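Local coordinates for protein 3-alpha-hydroxysteroid dehydrogenase (Pseudomonas sp., PDB 2DKN) that catalyses the reversible, NAD-dependent oxidation of 3-alpha-hydroxysteroids to 3-ketosteroids, holding its coenzyme on a Rossmann fold, at residues Ser43-Arg48 with Gly134-Ala139. Numbering follows the deposited sequence.
Sequences STPGGR and GDEARA
Arg48 and Glu136 reach for each other from opposite directions and join end-on in a bidentate salt bridge. Arg48 NH2 donates to Glu136 OE1 at 2.7 Å. Arg48 NH1 donates to Glu136 OE2 at 2.9 Å, and both bonds are nearly straight and on the syn side of the carboxylate. The carboxylate plane is turned 29° from that of the guanidinium. Glutamate suits the first turn of helix 136-146 because its CG stands anti to the backbone N (chi1 180°) and the chain beyond is extended; with the long Arg48 chain it spans the 13.1 Å between Arg48 CA and Glu136 CA.

The tight part lies on the arginine side. One guanidinium face rests on the backbone of its own helix start, with Thr44 C 3.6 Å above the plane. Arginine suits this place: two nitrogens serve two carboxylate oxygens, leaving NE for Leu42 O, and its side chain touches Phe88 and Ala92 of helix 79-102. With an alanine in place of Arg48, the Glu136 carboxylate would probably lose its countercharge and the Leu42 carbonyl this donor. The looser side holds exposed Pro45, whose CG merely approaches Glu136 OE2 at 4.1 Å, and a water that donates to both Ser43 O and Glu136 OE1.

Thr44 and Asp135 are N-caps, their short oxygen-bearing side chains accepting first-turn N-H groups (Gly47, Arg138) that lack a helical backbone acceptor. The bridge ties two helix N-termini together beside the coenzyme pocket, where Ser43 touches bound NADH, in a short-chain dehydrogenase Rossmann fold.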
ATOM      1  N   SER A  43     -15.169  -0.779 -22.517  1.00  8.45           N
ATOM      2  CA  SER A  43     -16.217  -1.685 -22.037  1.00  9.24           C
ATOM      3  C   SER A  43     -16.608  -2.772 -23.046  1.00 10.14           C
ATOM      4  O   SER A  43     -17.485  -3.579 -22.755  1.00 10.90           O
ATOM      5  CB  SER A  43     -17.460  -0.911 -21.586  1.00  9.41           C
ATOM      6  OG  SER A  43     -18.239  -0.446 -22.696  1.00  9.64           O
ATOM      7  N   THR A  44     -15.988  -2.781 -24.228  1.00  9.43           N
ATOM      8  CA  THR A  44     -16.230  -3.882 -25.184  1.00 11.68           C
ATOM      9  C   THR A  44     -14.934  -4.466 -25.719  1.00 12.31           C
ATOM     10  O   THR A  44     -13.922  -3.765 -25.766  1.00 10.12           O
ATOM     11  CB  THR A  44     -17.060  -3.425 -26.393  1.00 12.78           C
ATOM     12  OG1 THR A  44     -16.317  -2.446 -27.116  1.00 12.96           O
ATOM     13  CG2 THR A  44     -18.390  -2.839 -25.933  1.00 14.54           C
ATOM     14  N   PRO A  45     -14.961  -5.754 -26.134  1.00 13.42           N
ATOM     15  CA  PRO A  45     -13.745  -6.364 -26.678  1.00 13.24           C
ATOM     16  C   PRO A  45     -13.197  -5.551 -27.846  1.00 14.07           C
ATOM     17  O   PRO A  45     -11.975  -5.372 -27.966  1.00 12.29           O
ATOM     18  CB  PRO A  45     -14.227  -7.739 -27.155  1.00 14.26           C
ATOM     19  CG  PRO A  45     -15.387  -8.057 -26.244  1.00 14.04           C
ATOM     20  CD  PRO A  45     -16.087  -6.711 -26.097  1.00 13.67           C
ATOM     21  N   GLY A  46     -14.101  -5.041 -28.680  1.00 13.21           N
ATOM     22  CA  GLY A  46     -13.709  -4.208 -29.819  1.00 13.48           C
ATOM     23  C   GLY A  46     -12.981  -2.928 -29.440  1.00 12.05           C
ATOM     24  O   GLY A  46     -11.956  -2.598 -30.035  1.00 12.03           O
ATOM     25  N   GLY A  47     -13.506  -2.199 -28.458  1.00 11.30           N
ATOM     26  CA  GLY A  47     -12.846  -0.996 -27.972  1.00 10.66           C
ATOM     27  C   GLY A  47     -11.491  -1.311 -27.363  1.00 10.58           C
ATOM     28  O   GLY A  47     -10.534  -0.591 -27.556  1.00  8.92           O
ATOM     29  N   ARG A  48     -11.411  -2.399 -26.610  1.00 11.38           N
ATOM     30  CA  ARG A  48     -10.136  -2.754 -26.016  1.00 11.21           C
ATOM     31  C   ARG A  48      -9.084  -3.049 -27.089  1.00 12.66           C
ATOM     32  O   ARG A  48      -7.924  -2.634 -26.965  1.00 12.45           O
ATOM     33  CB  ARG A  48     -10.322  -3.939 -25.068  1.00  9.42           C
ATOM     34  CG  ARG A  48     -11.221  -3.610 -23.897  1.00  9.02           C
ATOM     35  CD  ARG A  48     -11.778  -4.895 -23.316  1.00  8.91           C
ATOM     36  NE  ARG A  48     -12.988  -4.671 -22.521  1.00  7.93           N
ATOM     37  CZ  ARG A  48     -13.933  -5.586 -22.366  1.00  8.45           C
ATOM     38  NH1 ARG A  48     -13.806  -6.766 -22.963  1.00  8.94           N
ATOM     39  NH2 ARG A  48     -15.019  -5.321 -21.656  1.00  6.72           N
ATOM     40  N   GLY A 134     -12.338 -15.376 -16.666  1.00 10.77           N
ATOM     41  CA  GLY A 134     -12.234 -14.650 -17.930  1.00 10.53           C
ATOM     42  C   GLY A 134     -13.463 -14.770 -18.812  1.00  9.20           C
ATOM     43  O   GLY A 134     -13.413 -14.393 -19.976  1.00 10.32           O
ATOM     44  N   ASP A 135     -14.569 -15.262 -18.241  1.00  9.54           N
ATOM     45  CA  ASP A 135     -15.819 -15.470 -18.994  1.00  9.70           C
ATOM     46  C   ASP A 135     -16.666 -14.218 -18.913  1.00  9.06           C
ATOM     47  O   ASP A 135     -17.496 -14.071 -17.998  1.00  8.25           O
ATOM     48  CB  ASP A 135     -16.601 -16.666 -18.431  1.00 10.40           C
ATOM     49  CG  ASP A 135     -17.780 -17.061 -19.314  1.00 12.79           C
ATOM     50  OD1 ASP A 135     -18.224 -16.241 -20.130  1.00 11.73           O
ATOM     51  OD2 ASP A 135     -18.270 -18.194 -19.177  1.00 13.68           O
ATOM     52  N   GLU A 136     -16.433 -13.300 -19.849  1.00  9.38           N
ATOM     53  CA  GLU A 136     -17.049 -11.986 -19.748  1.00  8.43           C
ATOM     54  C   GLU A 136     -18.567 -12.050 -19.874  1.00  8.90           C
ATOM     55  O   GLU A 136     -19.291 -11.375 -19.129  1.00  7.51           O
ATOM     56  CB  GLU A 136     -16.477 -11.007 -20.767  1.00  8.32           C
ATOM     57  CG  GLU A 136     -17.137  -9.624 -20.655  1.00  9.40           C
ATOM     58  CD  GLU A 136     -16.449  -8.558 -21.476  1.00 10.91           C
ATOM     59  OE1 GLU A 136     -16.761  -7.370 -21.277  1.00 11.18           O
ATOM     60  OE2 GLU A 136     -15.578  -8.913 -22.285  1.00 13.04           O
ATOM     61  N   ALA A 137     -19.064 -12.855 -20.808  1.00  9.27           N
ATOM     62  CA  ALA A 137     -20.517 -12.925 -20.976  1.00 10.44           C
ATOM     63  C   ALA A 137     -21.177 -13.426 -19.686  1.00 10.08           C
ATOM     64  O   ALA A 137     -22.208 -12.912 -19.264  1.00  9.41           O
ATOM     65  CB  ALA A 137     -20.886 -13.831 -22.181  1.00 12.32           C
ATOM     66  N   ARG A 138     -20.575 -14.436 -19.060  1.00  9.03           N
ATOM     67  CA  ARG A 138     -21.116 -14.988 -17.824  1.00 10.04           C
ATOM     68  C   ARG A 138     -21.037 -13.994 -16.675  1.00  8.91           C
ATOM     69  O   ARG A 138     -21.964 -13.890 -15.876  1.00  8.19           O
ATOM     70  CB  ARG A 138     -20.382 -16.303 -17.481  1.00 12.71           C
ATOM     71  CG  ARG A 138     -20.898 -17.064 -16.265  1.00 15.06           C
ATOM     72  CD  ARG A 138     -22.409 -17.274 -16.288  1.00 18.11           C
ATOM     73  NE  ARG A 138     -22.860 -18.065 -15.137  1.00 21.25           N
ATOM     74  CZ  ARG A 138     -24.141 -18.245 -14.808  1.00 22.36           C
ATOM     75  NH1 ARG A 138     -25.094 -17.683 -15.529  1.00 23.28           N
ATOM     76  NH2 ARG A 138     -24.467 -18.973 -13.747  1.00 24.05           N
ATOM     77  N   ALA A 139     -19.916 -13.276 -16.576  1.00  8.26           N
ATOM     78  CA  ALA A 139     -19.734 -12.293 -15.509  1.00  7.61           C
ATOM     79  C   ALA A 139     -20.778 -11.182 -15.633  1.00  7.31           C
ATOM     80  O   ALA A 139     -21.369 -10.759 -14.637  1.00  9.19           O
ATOM     81  CB  ALA A 139     -18.309 -11.711 -15.560  1.00  6.66           C
TER
HETATM   82  O   HOH W   1     -18.338  -6.074 -23.056  1.00 12.53           O